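Local coordinates for BH1974 protein (PDB 3ON5) that probably assists in supplying the molybdenum cofactor to xanthine dehydrogenase-type enzymes, as an XdhC/CoxI-family protein, at residues T32-V37 and Q59-Q64; A139-F144 and S349-L354; F223-T228 and D242-I247. All coordinates share one frame; numbering follows the deposited sequence. Where two conformers were deposited one is given.

Contacts 1, 2 and 3 each sit on a different sheet of the chain. Contact 1 closes first, where strand 36-46 leaves its loop beside the turn after strand 55-59, in the N-terminal antiparallel sheet. Contact 2 joins the start of strand 143-149, in the central antiparallel sheet, to the C-terminal tail after helix 326-343. Contact 3 pairs neighbouring strands at one side of the parallel Rossmann sheet and is nested in the long loop that contact 2 closes. Their centres lie 24 to 31 Å apart, and none touches another. The C-terminal tail therefore returns from the Rossmann domain to the central one, tying together regions distant in sequence.

Contact 1: T32-V37 and Q59-Q64; sequences TDQPRV and QEDGTQ
Arg36 NE donates to Gln59 OE1 over 2.9 Å in a nearly straight bond (164° at the hydrogen). The amide oxygen lies at the guanidinium edge, close to its plane, and the two side chains run side by side because Arg36 and Gln59 form an antiparallel non-hydrogen-bonded pair whose side chains share one sheet face. Gln34 CG packs over one guanidinium face, and Leu29 of helix 22-30 also touches Arg36.

Gln34 holds CG between its backbone N and carbonyl carbon (chi1 58°), and the chain extends from there toward Asp61. Gln34 OE1 accepts from Asp61 N at 3.0 Å in the carbonyl plane, on a lone pair, while Gln34 NE2 donates to Asp61 OD2 at 3.0 Å, arriving from above the carboxylate plane. Asp61 OD1 in turn takes Thr63 N at 2.9 Å, an Asx turn that overlaps the end of the type I turn from Gln59 to Gly62. Glu60 N bonds to Pro35 O (3.2 Å), and Glu60 OE1 rests near Pro35 CD, while its OE2 salt-bridges Lys275 of a second subunit.

Gln34 and Asp61 thus tie the turn to the loop that leads into strand 36-46, which is likely to steady the surface on which Phe250 of that subunit packs against Gln34 and Glu60. Glutamine suits this place because one amide can both accept from the Asp61 backbone and donate to its carboxylate.

Contact 2: A139-F144 and S349-L354; sequences AGKSVF and SPFSYL
Two first torsions set the meeting of the phenylalanines: Phe144 carries CG anti to its N (chi1 -168°), and Phe351 turns CG anti to its carbonyl carbon (chi1 -63°). The result places Phe144 CB almost squarely over the Phe351 ring, 3.7 Å from its centroid, in a CH-pi contact. Beyond it the Phe144 ring presents its edge toward the same face, an offset edge-to-face pair with centroids 5.6 Å apart and planes at 64°, and Phe144 CD2 also packs on Phe351 CB at 3.8 Å.

At the end of the ring, Ser142 CB touches Phe351 CE2 (3.6 Å), and the small serine leaves room for Pro350 CG beside its OG, which is hydrogen-bonded to Ser197. Lys141 bends back so that NZ reaches Ser142 O at 2.8 Å, with CZ of Phe351 lying 3.5 Å from NZ. Just before it, positive-phi Gly140 closes helix 124-139 as the C-prime residue of a Schellman motif.

Ile195 of strand 191-196 touches both aromatic side chains. The C-terminal tail is therefore fastened to the central domain's sheet mainly by apolar and aromatic contacts, while the polar groups of Lys141 and Ser142 find partners outside the tail.

Contact 3: F223-T228 and D242-I247; sequences FYTVVT and DADEII
Asp244 and Tyr224 meet beside an edge strand of the Rossmann sheet, whose parallel order 3-2-1-4-5-6 is that of the classical dinucleotide-binding fold; here strand 245-248 lies outermost, alongside strand 223-229. From its backbone Asp244 sends CB over one face of the Tyr224 ring, 3.4 Å from CE1, toward the rim of the ring, in a CH-pi contact. Asp244 CG follows over Tyr224 CD1 at 3.5 Å, and OD1 stays over the CD1-CE1 side of the ring, since the carboxylate and ring planes lie 17° apart, stacked. Asp244 OD2 reaches past the ring to Thr225, taking its N at 2.8 Å and its OG1 at 3.2 Å from opposite faces of the carboxylate plane. Thr225 OG1 occupies the crowded position between N and the carbonyl carbon (chi1 52°), which keeps the hydroxyl close to this acceptor. A threonine suits the site because its hydroxyl adds a second grip.

At the far end of the ring, Tyr224 OH donates to Glu245 OE2 over 2.7 Å, the oxygen lying near the ring plane. A flat ring with a polar tip thus serves both acidic neighbours. With an alanine in place of Tyr224, Glu245 OE2 would probably lose this donor and the Asp244 carboxylate its stacked ring.

Glu245 N to Thr225 O, Val227 N to Glu245 O and Ile247 N to Val227 O give the usual parallel pattern; Asp244 N is a second donor to Thr225 O. Val226 CG1 packs on Ile247 CD1 on one face, where Phe254 of helix 251-257 covers both; Val227 and Ala243 meet on the other, beneath Val215 of helix 211-221. The pairing finishes with Thr228 OG1, which donates to Ile247 O at 2.9 Å.

Contact 1: T32-V37 and Q59-Q64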
ATOM      1  N   THR A  32     -17.044  12.627  -3.251  1.00 80.20           N
ATOM      2  CA  THR A  32     -17.170  11.840  -2.002  1.00 79.36           C
ATOM      3  C   THR A  32     -18.110  12.384  -0.850  1.00 79.69           C
ATOM      4  O   THR A  32     -18.388  11.590   0.069  1.00 81.06           O
ATOM      5  CB  THR A  32     -15.788  11.702  -1.337  1.00 85.24           C
ATOM      6  N   ASP A  33     -18.564  13.669  -0.910  0.50 72.67           N
ATOM      7  CA  ASP A  33     -19.427  14.381   0.060  0.50 71.14           C
ATOM      8  C   ASP A  33     -19.298  13.778   1.502  0.50 71.10           C
ATOM      9  O   ASP A  33     -20.093  12.935   1.928  0.50 71.71           O
ATOM     10  CB  ASP A  33     -20.907  14.406  -0.393  0.50 73.43           C
ATOM     11  CG  ASP A  33     -21.204  15.373  -1.537  0.50 78.38           C
ATOM     12  OD1 ASP A  33     -20.391  16.305  -1.762  0.50 75.47           O
ATOM     13  OD2 ASP A  33     -22.282  15.237  -2.165  0.50 84.37           O
ATOM     14  N   GLN A  34     -18.253  14.233   2.219  1.00 63.12           N
ATOM     15  CA  GLN A  34     -17.887  13.841   3.594  1.00 58.76           C
ATOM     16  C   GLN A  34     -17.442  15.054   4.396  1.00 54.53           C
ATOM     17  O   GLN A  34     -16.945  15.986   3.772  1.00 54.60           O
ATOM     18  CB  GLN A  34     -16.746  12.812   3.553  1.00 58.94           C
ATOM     19  CG  GLN A  34     -15.464  13.285   2.826  1.00 52.49           C
ATOM     20  CD  GLN A  34     -14.228  12.518   3.201  1.00 54.26           C
ATOM     21  OE1 GLN A  34     -13.816  12.463   4.360  1.00 52.40           O
ATOM     22  NE2 GLN A  34     -13.544  12.012   2.214  1.00 36.69           N
ATOM     23  N   PRO A  35     -17.451  15.081   5.741  1.00 45.50           N
ATOM     24  CA  PRO A  35     -16.912  16.261   6.443  1.00 43.43           C
ATOM     25  C   PRO A  35     -15.549  16.698   5.896  1.00 47.32           C
ATOM     26  O   PRO A  35     -14.635  15.877   5.740  1.00 49.27           O
ATOM     27  CB  PRO A  35     -16.787  15.780   7.882  1.00 44.99           C
ATOM     28  CG  PRO A  35     -17.857  14.804   8.025  1.00 50.82           C
ATOM     29  CD  PRO A  35     -17.966  14.090   6.703  1.00 47.04           C
ATOM     30  N   ARG A  36     -15.454  17.973   5.505  1.00 41.25           N
ATOM     31  CA  ARG A  36     -14.230  18.595   5.001  1.00 38.78           C
ATOM     32  C   ARG A  36     -14.038  19.979   5.572  1.00 42.64           C
ATOM     33  O   ARG A  36     -14.999  20.738   5.703  1.00 42.07           O
ATOM     34  CB  ARG A  36     -14.192  18.700   3.478  1.00 35.30           C
ATOM     35  CG  ARG A  36     -14.046  17.428   2.712  1.00 44.30           C
ATOM     36  CD  ARG A  36     -13.927  17.737   1.217  1.00 48.78           C
ATOM     37  NE  ARG A  36     -13.902  16.519   0.405  1.00 50.87           N
ATOM     38  CZ  ARG A  36     -14.983  15.927  -0.101  1.00 70.12           C
ATOM     39  NH1 ARG A  36     -16.188  16.457   0.083  1.00 64.43           N
ATOM     40  NH2 ARG A  36     -14.864  14.809  -0.806  1.00 53.61           N
ATOM     41  N   VAL A  37     -12.778  20.313   5.893  1.00 39.86           N
ATOM     42  CA  VAL A  37     -12.348  21.635   6.340  1.00 39.34           C
ATOM     43  C   VAL A  37     -11.393  22.132   5.273  1.00 45.56           C
ATOM     44  O   VAL A  37     -10.554  21.388   4.777  1.00 43.80           O
ATOM     45  CB  VAL A  37     -11.766  21.668   7.764  1.00 41.79           C
ATOM     46  CG1 VAL A  37     -11.194  23.036   8.106  1.00 41.85           C
ATOM     47  CG2 VAL A  37     -12.825  21.280   8.771  1.00 41.80           C
ATOM     48  N   GLN A  59      -9.880  16.222   5.132  1.00 46.05           N
ATOM     49  CA  GLN A  59     -11.032  15.342   5.040  1.00 45.93           C
ATOM     50  C   GLN A  59     -11.088  14.401   6.224  1.00 49.98           C
ATOM     51  O   GLN A  59     -10.057  14.128   6.863  1.00 49.55           O
ATOM     52  CB  GLN A  59     -10.963  14.545   3.728  1.00 46.82           C
ATOM     53  CG  GLN A  59     -10.796  15.418   2.495  1.00 53.52           C
ATOM     54  CD  GLN A  59     -10.743  14.622   1.234  1.00 75.83           C
ATOM     55  OE1 GLN A  59     -11.408  14.953   0.254  1.00 70.63           O
ATOM     56  NE2 GLN A  59      -9.998  13.528   1.244  1.00 76.33           N
ATOM     57  N   GLU A  60     -12.307  13.891   6.497  1.00 46.30           N
ATOM     58  CA  GLU A  60     -12.588  12.954   7.577  1.00 45.60           C
ATOM     59  C   GLU A  60     -11.862  11.622   7.350  1.00 49.69           C
ATOM     60  O   GLU A  60     -11.354  11.051   8.314  1.00 50.56           O
ATOM     61  CB  GLU A  60     -14.095  12.721   7.707  1.00 46.79           C
ATOM     62  CG  GLU A  60     -14.401  11.937   8.960  1.00 51.03           C
ATOM     63  CD  GLU A  60     -15.843  11.643   9.289  1.00 64.89           C
ATOM     64  OE1 GLU A  60     -16.671  11.562   8.355  1.00 58.82           O
ATOM     65  OE2 GLU A  60     -16.119  11.375  10.477  1.00 68.65           O
ATOM     66  N   ASP A  61     -11.770  11.160   6.086  1.00 46.07           N
ATOM     67  CA  ASP A  61     -11.127   9.893   5.712  1.00 47.00           C
ATOM     68  C   ASP A  61      -9.567   9.902   5.970  1.00 53.03           C
ATOM     69  O   ASP A  61      -8.885   8.904   5.682  1.00 54.33           O
ATOM     70  CB  ASP A  61     -11.416   9.569   4.230  1.00 48.08           C
ATOM     71  CG  ASP A  61     -10.841  10.500   3.194  1.00 55.84           C
ATOM     72  OD1 ASP A  61     -10.097  11.418   3.572  1.00 56.50           O
ATOM     73  OD2 ASP A  61     -11.109  10.288   1.991  1.00 60.79           O
ATOM     74  N   GLY A  62      -9.047  10.994   6.534  1.00 48.66           N
ATOM     75  CA  GLY A  62      -7.632  11.136   6.850  1.00 48.91           C
ATOM     76  C   GLY A  62      -6.777  11.552   5.669  1.00 56.26           C
ATOM     77  O   GLY A  62      -5.567  11.751   5.808  1.00 57.69           O
ATOM     78  N   THR A  63      -7.397  11.682   4.501  1.00 53.38           N
ATOM     79  CA  THR A  63      -6.736  12.106   3.283  1.00 53.14           C
ATOM     80  C   THR A  63      -6.761  13.630   3.255  1.00 58.74           C
ATOM     81  O   THR A  63      -7.620  14.278   3.864  1.00 58.67           O
ATOM     82  CB  THR A  63      -7.428  11.439   2.079  1.00 61.30           C
ATOM     83  OG1 THR A  63      -7.088  10.061   2.126  1.00 60.26           O
ATOM     84  CG2 THR A  63      -7.016  12.009   0.710  1.00 62.97           C
ATOM     85  N   GLN A  64      -5.757  14.184   2.580  1.00 55.91           N
ATOM     86  CA  GLN A  64      -5.553  15.601   2.346  1.00 54.71           C
ATOM     87  C   GLN A  64      -5.375  15.813   0.860  1.00 56.21           C
ATOM     88  O   GLN A  64      -4.726  15.007   0.190  1.00 55.55           O
ATOM     89  CB  GLN A  64      -4.362  16.120   3.163  1.00 56.32           C
ATOM     90  CG  GLN A  64      -4.707  16.203   4.639  1.00 72.29           C
ATOM     91  CD  GLN A  64      -3.642  15.667   5.545  1.00 91.27           C
ATOM     92  OE1 GLN A  64      -2.451  15.995   5.428  1.00 88.11           O
ATOM     93  NE2 GLN A  64      -4.076  14.889   6.531  1.00 81.99           N
TER

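Contact 2: A139-F144 and S349-L354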
ATOM      1  N   ALA A 139     -18.323  26.295 -17.334  1.00 58.58           N
ATOM      2  CA  ALA A 139     -18.940  27.126 -18.349  1.00 58.23           C
ATOM      3  C   ALA A 139     -17.897  28.052 -18.990  1.00 61.41           C
ATOM      4  O   ALA A 139     -18.141  28.569 -20.079  1.00 63.40           O
ATOM      5  CB  ALA A 139     -20.074  27.933 -17.732  1.00 59.72           C
ATOM      6  N   GLY A 140     -16.755  28.241 -18.320  1.00 55.01           N
ATOM      7  CA  GLY A 140     -15.679  29.104 -18.785  1.00 54.82           C
ATOM      8  C   GLY A 140     -15.639  30.498 -18.167  1.00 60.03           C
ATOM      9  O   GLY A 140     -14.771  31.307 -18.520  1.00 61.39           O
ATOM     10  N   LYS A 141     -16.560  30.794 -17.230  1.00 55.52           N
ATOM     11  CA  LYS A 141     -16.641  32.082 -16.527  1.00 56.05           C
ATOM     12  C   LYS A 141     -15.813  32.047 -15.206  1.00 59.07           C
ATOM     13  O   LYS A 141     -15.962  31.122 -14.422  1.00 57.52           O
ATOM     14  CB  LYS A 141     -18.125  32.427 -16.239  1.00 59.34           C
ATOM     15  CG  LYS A 141     -18.402  33.714 -15.434  1.00 76.27           C
ATOM     16  CD  LYS A 141     -18.261  35.023 -16.233  1.00 86.80           C
ATOM     17  CE  LYS A 141     -18.210  36.269 -15.367  1.00 86.08           C
ATOM     18  NZ  LYS A 141     -16.903  36.419 -14.659  1.00 80.29           N
ATOM     19  N   SER A 142     -14.929  33.045 -14.987  1.00 56.78           N
ATOM     20  CA  SER A 142     -14.141  33.214 -13.756  1.00 55.60           C
ATOM     21  C   SER A 142     -15.048  33.739 -12.616  1.00 58.29           C
ATOM     22  O   SER A 142     -16.091  34.357 -12.890  1.00 59.16           O
ATOM     23  CB  SER A 142     -12.962  34.167 -13.980  1.00 60.38           C
ATOM     24  OG  SER A 142     -12.048  33.723 -14.969  1.00 70.15           O
ATOM     25  N   VAL A 143     -14.662  33.496 -11.348  1.00 51.32           N
ATOM     26  CA  VAL A 143     -15.449  33.918 -10.181  1.00 50.32           C
ATOM     27  C   VAL A 143     -14.538  34.674  -9.196  1.00 54.13           C
ATOM     28  O   VAL A 143     -13.490  34.162  -8.816  1.00 53.59           O
ATOM     29  CB  VAL A 143     -16.148  32.702  -9.496  1.00 51.68           C
ATOM     30  CG1 VAL A 143     -16.942  33.127  -8.258  1.00 51.52           C
ATOM     31  CG2 VAL A 143     -17.037  31.934 -10.472  1.00 50.83           C
ATOM     32  N   PHE A 144     -14.944  35.870  -8.776  1.00 51.75           N
ATOM     33  CA  PHE A 144     -14.160  36.654  -7.829  1.00 52.81           C
ATOM     34  C   PHE A 144     -14.655  36.387  -6.420  1.00 55.79           C
ATOM     35  O   PHE A 144     -15.786  36.726  -6.074  1.00 55.95           O
ATOM     36  CB  PHE A 144     -14.213  38.160  -8.154  1.00 57.42           C
ATOM     37  CG  PHE A 144     -13.200  38.976  -7.389  1.00 60.77           C
ATOM     38  CD1 PHE A 144     -13.477  39.442  -6.108  1.00 66.26           C
ATOM     39  CD2 PHE A 144     -11.976  39.299  -7.953  1.00 63.75           C
ATOM     40  CE1 PHE A 144     -12.533  40.192  -5.397  1.00 68.54           C
ATOM     41  CE2 PHE A 144     -11.038  40.060  -7.245  1.00 68.13           C
ATOM     42  CZ  PHE A 144     -11.326  40.507  -5.976  1.00 67.33           C
ATOM     43  N   SER A 349      -5.885  40.309 -14.655  1.00102.21           N
ATOM     44  CA  SER A 349      -7.018  39.546 -14.117  1.00 98.70           C
ATOM     45  C   SER A 349      -8.306  39.854 -14.911  1.00 99.96           C
ATOM     46  O   SER A 349      -8.408  40.951 -15.478  1.00101.54           O
ATOM     47  CB  SER A 349      -7.224  39.846 -12.630  1.00100.98           C
ATOM     48  OG  SER A 349      -7.800  41.116 -12.371  1.00108.57           O
ATOM     49  N   PRO A 350      -9.300  38.924 -14.975  1.00 91.56           N
ATOM     50  CA  PRO A 350     -10.534  39.239 -15.726  1.00 90.47           C
ATOM     51  C   PRO A 350     -11.450  40.206 -14.966  1.00 91.73           C
ATOM     52  O   PRO A 350     -12.406  40.693 -15.552  1.00 91.98           O
ATOM     53  CB  PRO A 350     -11.219  37.878 -15.918  1.00 90.22           C
ATOM     54  CG  PRO A 350     -10.372  36.867 -15.191  1.00 93.27           C
ATOM     55  CD  PRO A 350      -9.366  37.581 -14.358  1.00 89.90           C
ATOM     56  N   PHE A 351     -11.158  40.483 -13.678  1.00 86.44           N
ATOM     57  CA  PHE A 351     -11.933  41.380 -12.816  1.00 86.83           C
ATOM     58  C   PHE A 351     -11.158  42.693 -12.565  1.00 94.50           C
ATOM     59  O   PHE A 351     -11.396  43.386 -11.573  1.00 95.64           O
ATOM     60  CB  PHE A 351     -12.283  40.683 -11.483  1.00 86.21           C
ATOM     61  CG  PHE A 351     -13.173  39.472 -11.643  1.00 84.57           C
ATOM     62  CD1 PHE A 351     -14.555  39.611 -11.717  1.00 87.04           C
ATOM     63  CD2 PHE A 351     -12.632  38.199 -11.736  1.00 83.48           C
ATOM     64  CE1 PHE A 351     -15.374  38.497 -11.887  1.00 85.81           C
ATOM     65  CE2 PHE A 351     -13.455  37.087 -11.906  1.00 84.49           C
ATOM     66  CZ  PHE A 351     -14.820  37.243 -11.978  1.00 82.88           C
ATOM     67  N   SER A 352     -10.250  43.037 -13.490  1.00 92.35           N
ATOM     68  CA  SER A 352      -9.448  44.259 -13.441  1.00 94.37           C
ATOM     69  C   SER A 352     -10.311  45.457 -13.763  1.00 99.75           C
ATOM     70  O   SER A 352     -10.147  46.516 -13.148  1.00101.52           O
ATOM     71  CB  SER A 352      -8.280  44.168 -14.419  1.00 98.53           C
ATOM     72  OG  SER A 352      -8.740  43.874 -15.730  1.00107.13           O
ATOM     73  N   TYR A 353     -11.269  45.261 -14.711  1.00 95.48           N
ATOM     74  CA  TYR A 353     -12.234  46.251 -15.227  1.00 96.94           C
ATOM     75  C   TYR A 353     -13.104  46.836 -14.098  1.00 99.11           C
ATOM     76  O   TYR A 353     -13.647  47.932 -14.231  1.00101.18           O
ATOM     77  CB  TYR A 353     -13.139  45.602 -16.303  1.00 97.19           C
ATOM     78  CG  TYR A 353     -14.231  44.693 -15.771  1.00 97.21           C
ATOM     79  CD1 TYR A 353     -13.945  43.398 -15.346  1.00 96.28           C
ATOM     80  CD2 TYR A 353     -15.560  45.106 -15.746  1.00 99.18           C
ATOM     81  CE1 TYR A 353     -14.948  42.554 -14.867  1.00 95.20           C
ATOM     82  CE2 TYR A 353     -16.571  44.270 -15.274  1.00 98.46           C
ATOM     83  CZ  TYR A 353     -16.260  42.994 -14.836  1.00101.98           C
ATOM     84  OH  TYR A 353     -17.254  42.171 -14.371  1.00101.01           O
ATOM     85  N   LEU A 354     -13.273  46.051 -13.027  1.00 91.72           N
ATOM     86  CA  LEU A 354     -14.041  46.366 -11.835  1.00 91.03           C
ATOM     87  C   LEU A 354     -13.323  47.419 -10.973  1.00 95.54           C
ATOM     88  O   LEU A 354     -13.981  48.116 -10.193  1.00 96.17           O
ATOM     89  CB  LEU A 354     -14.216  45.052 -11.056  1.00 87.77           C
ATOM     90  CG  LEU A 354     -15.609  44.630 -10.583  1.00 91.42           C
ATOM     91  CD1 LEU A 354     -16.611  44.559 -11.720  1.00 91.62           C
ATOM     92  CD2 LEU A 354     -15.546  43.266  -9.924  1.00 90.86           C
TER

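Contact 3: F223-T228 and D242-I247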
ATOM      1  N   PHE A 223      -3.111  22.472 -17.608  1.00 46.81           N
ATOM      2  CA  PHE A 223      -3.681  22.986 -18.837  1.00 44.42           C
ATOM      3  C   PHE A 223      -4.827  22.160 -19.348  1.00 47.01           C
ATOM      4  O   PHE A 223      -4.845  20.929 -19.216  1.00 46.93           O
ATOM      5  CB  PHE A 223      -2.630  23.040 -19.938  1.00 46.27           C
ATOM      6  CG  PHE A 223      -1.609  24.138 -19.822  1.00 47.67           C
ATOM      7  CD1 PHE A 223      -1.873  25.412 -20.318  1.00 50.23           C
ATOM      8  CD2 PHE A 223      -0.355  23.880 -19.302  1.00 49.92           C
ATOM      9  CE1 PHE A 223      -0.913  26.420 -20.237  1.00 51.85           C
ATOM     10  CE2 PHE A 223       0.606  24.890 -19.225  1.00 53.83           C
ATOM     11  CZ  PHE A 223       0.320  26.151 -19.682  1.00 52.08           C
ATOM     12  N   TYR A 224      -5.783  22.849 -19.989  1.00 43.49           N
ATOM     13  CA  TYR A 224      -6.855  22.220 -20.763  1.00 42.00           C
ATOM     14  C   TYR A 224      -6.223  21.925 -22.117  1.00 44.03           C
ATOM     15  O   TYR A 224      -5.746  22.856 -22.762  1.00 44.92           O
ATOM     16  CB  TYR A 224      -8.110  23.099 -20.830  1.00 42.05           C
ATOM     17  CG  TYR A 224      -9.276  22.437 -21.531  1.00 41.61           C
ATOM     18  CD1 TYR A 224     -10.210  21.695 -20.819  1.00 41.61           C
ATOM     19  CD2 TYR A 224      -9.478  22.600 -22.907  1.00 42.84           C
ATOM     20  CE1 TYR A 224     -11.317  21.128 -21.451  1.00 41.07           C
ATOM     21  CE2 TYR A 224     -10.567  22.020 -23.552  1.00 43.24           C
ATOM     22  CZ  TYR A 224     -11.484  21.290 -22.818  1.00 48.13           C
ATOM     23  OH  TYR A 224     -12.562  20.730 -23.435  1.00 50.34           O
ATOM     24  N   THR A 225      -6.080  20.645 -22.482  1.00 38.44           N
ATOM     25  CA  THR A 225      -5.372  20.293 -23.704  1.00 38.49           C
ATOM     26  C   THR A 225      -6.334  19.855 -24.816  1.00 42.36           C
ATOM     27  O   THR A 225      -7.218  19.018 -24.607  1.00 40.86           O
ATOM     28  CB  THR A 225      -4.326  19.197 -23.447  1.00 42.84           C
ATOM     29  OG1 THR A 225      -4.957  18.120 -22.770  1.00 42.82           O
ATOM     30  CG2 THR A 225      -3.137  19.699 -22.612  1.00 40.86           C
ATOM     31  N   VAL A 226      -6.131  20.464 -26.006  1.00 39.07           N
ATOM     32  CA  VAL A 226      -6.830  20.170 -27.253  1.00 39.98           C
ATOM     33  C   VAL A 226      -5.765  19.710 -28.252  1.00 45.07           C
ATOM     34  O   VAL A 226      -4.803  20.434 -28.517  1.00 46.32           O
ATOM     35  CB  VAL A 226      -7.713  21.350 -27.810  1.00 44.11           C
ATOM     36  CG1 VAL A 226      -8.292  21.025 -29.187  1.00 44.14           C
ATOM     37  CG2 VAL A 226      -8.828  21.714 -26.837  1.00 43.15           C
ATOM     38  N   VAL A 227      -5.922  18.486 -28.758  1.00 40.10           N
ATOM     39  CA  VAL A 227      -5.058  17.881 -29.773  1.00 39.29           C
ATOM     40  C   VAL A 227      -5.836  17.804 -31.048  1.00 43.49           C
ATOM     41  O   VAL A 227      -6.952  17.276 -31.044  1.00 43.15           O
ATOM     42  CB  VAL A 227      -4.511  16.487 -29.371  1.00 41.89           C
ATOM     43  CG1 VAL A 227      -3.643  15.896 -30.488  1.00 42.88           C
ATOM     44  CG2 VAL A 227      -3.756  16.543 -28.053  1.00 40.02           C
ATOM     45  N   THR A 228      -5.263  18.324 -32.144  1.00 40.25           N
ATOM     46  CA  THR A 228      -5.903  18.251 -33.458  1.00 39.37           C
ATOM     47  C   THR A 228      -4.844  17.840 -34.507  1.00 41.79           C
ATOM     48  O   THR A 228      -3.679  18.255 -34.451  1.00 39.57           O
ATOM     49  CB  THR A 228      -6.634  19.539 -33.825  1.00 43.99           C
ATOM     50  OG1 THR A 228      -7.217  19.402 -35.135  1.00 49.31           O
ATOM     51  CG2 THR A 228      -5.761  20.783 -33.721  1.00 40.28           C
ATOM     52  N   ASP A 242      -4.806  11.877 -21.484  1.00 53.08           N
ATOM     53  CA  ASP A 242      -4.894  13.079 -20.651  1.00 52.19           C
ATOM     54  C   ASP A 242      -5.460  14.282 -21.417  1.00 51.86           C
ATOM     55  O   ASP A 242      -5.730  15.319 -20.797  1.00 51.27           O
ATOM     56  CB  ASP A 242      -3.503  13.424 -20.110  1.00 55.65           C
ATOM     57  CG  ASP A 242      -2.942  12.375 -19.180  1.00 81.29           C
ATOM     58  OD1 ASP A 242      -3.681  11.942 -18.258  1.00 84.30           O
ATOM     59  OD2 ASP A 242      -1.748  12.021 -19.337  1.00 92.80           O
ATOM     60  N   ALA A 243      -5.613  14.156 -22.752  1.00 44.91           N
ATOM     61  CA  ALA A 243      -6.162  15.208 -23.601  1.00 43.30           C
ATOM     62  C   ALA A 243      -7.629  15.367 -23.324  1.00 46.20           C
ATOM     63  O   ALA A 243      -8.347  14.371 -23.221  1.00 47.28           O
ATOM     64  CB  ALA A 243      -5.928  14.907 -25.082  1.00 44.56           C
ATOM     65  N   ASP A 244      -8.067  16.614 -23.167  1.00 40.31           N
ATOM     66  CA  ASP A 244      -9.453  16.966 -22.901  1.00 39.04           C
ATOM     67  C   ASP A 244     -10.276  16.831 -24.187  1.00 44.84           C
ATOM     68  O   ASP A 244     -11.407  16.356 -24.150  1.00 46.09           O
ATOM     69  CB  ASP A 244      -9.520  18.374 -22.334  1.00 40.19           C
ATOM     70  CG  ASP A 244      -8.789  18.485 -21.012  1.00 50.82           C
ATOM     71  OD1 ASP A 244      -9.403  18.168 -19.969  1.00 50.22           O
ATOM     72  OD2 ASP A 244      -7.567  18.805 -21.027  1.00 59.50           O
ATOM     73  N   GLU A 245      -9.688  17.207 -25.329  1.00 40.57           N
ATOM     74  CA  GLU A 245     -10.304  17.085 -26.649  1.00 39.14           C
ATOM     75  C   GLU A 245      -9.298  16.602 -27.656  1.00 41.91           C
ATOM     76  O   GLU A 245      -8.157  17.055 -27.649  1.00 42.63           O
ATOM     77  CB  GLU A 245     -10.910  18.417 -27.138  1.00 40.34           C
ATOM     78  CG  GLU A 245     -12.078  18.948 -26.332  1.00 45.69           C
ATOM     79  CD  GLU A 245     -12.657  20.246 -26.867  1.00 64.29           C
ATOM     80  OE1 GLU A 245     -13.116  20.254 -28.033  1.00 67.68           O
ATOM     81  OE2 GLU A 245     -12.700  21.240 -26.102  1.00 50.12           O
ATOM     82  N   ILE A 246      -9.722  15.679 -28.515  1.00 37.62           N
ATOM     83  CA  ILE A 246      -8.963  15.177 -29.655  1.00 38.07           C
ATOM     84  C   ILE A 246      -9.867  15.445 -30.867  1.00 43.26           C
ATOM     85  O   ILE A 246     -10.927  14.824 -30.953  1.00 45.24           O
ATOM     86  CB  ILE A 246      -8.493  13.687 -29.519  1.00 40.88           C
ATOM     87  CG1 ILE A 246      -7.829  13.368 -28.161  1.00 38.94           C
ATOM     88  CG2 ILE A 246      -7.602  13.278 -30.705  1.00 43.46           C
ATOM     89  CD1 ILE A 246      -7.616  11.881 -27.907  1.00 39.34           C
ATOM     90  N   ILE A 247      -9.520  16.410 -31.741  1.00 37.80           N
ATOM     91  CA  ILE A 247     -10.378  16.746 -32.896  1.00 37.80           C
ATOM     92  C   ILE A 247      -9.665  16.353 -34.224  1.00 40.86           C
ATOM     93  O   ILE A 247      -8.646  16.944 -34.584  1.00 40.62           O
ATOM     94  CB  ILE A 247     -10.755  18.251 -32.849  1.00 40.56           C
ATOM     95  CG1 ILE A 247     -11.554  18.535 -31.545  1.00 40.01           C
ATOM     96  CG2 ILE A 247     -11.529  18.671 -34.100  1.00 41.16           C
ATOM     97  CD1 ILE A 247     -11.593  19.979 -31.053  1.00 45.83           C
TER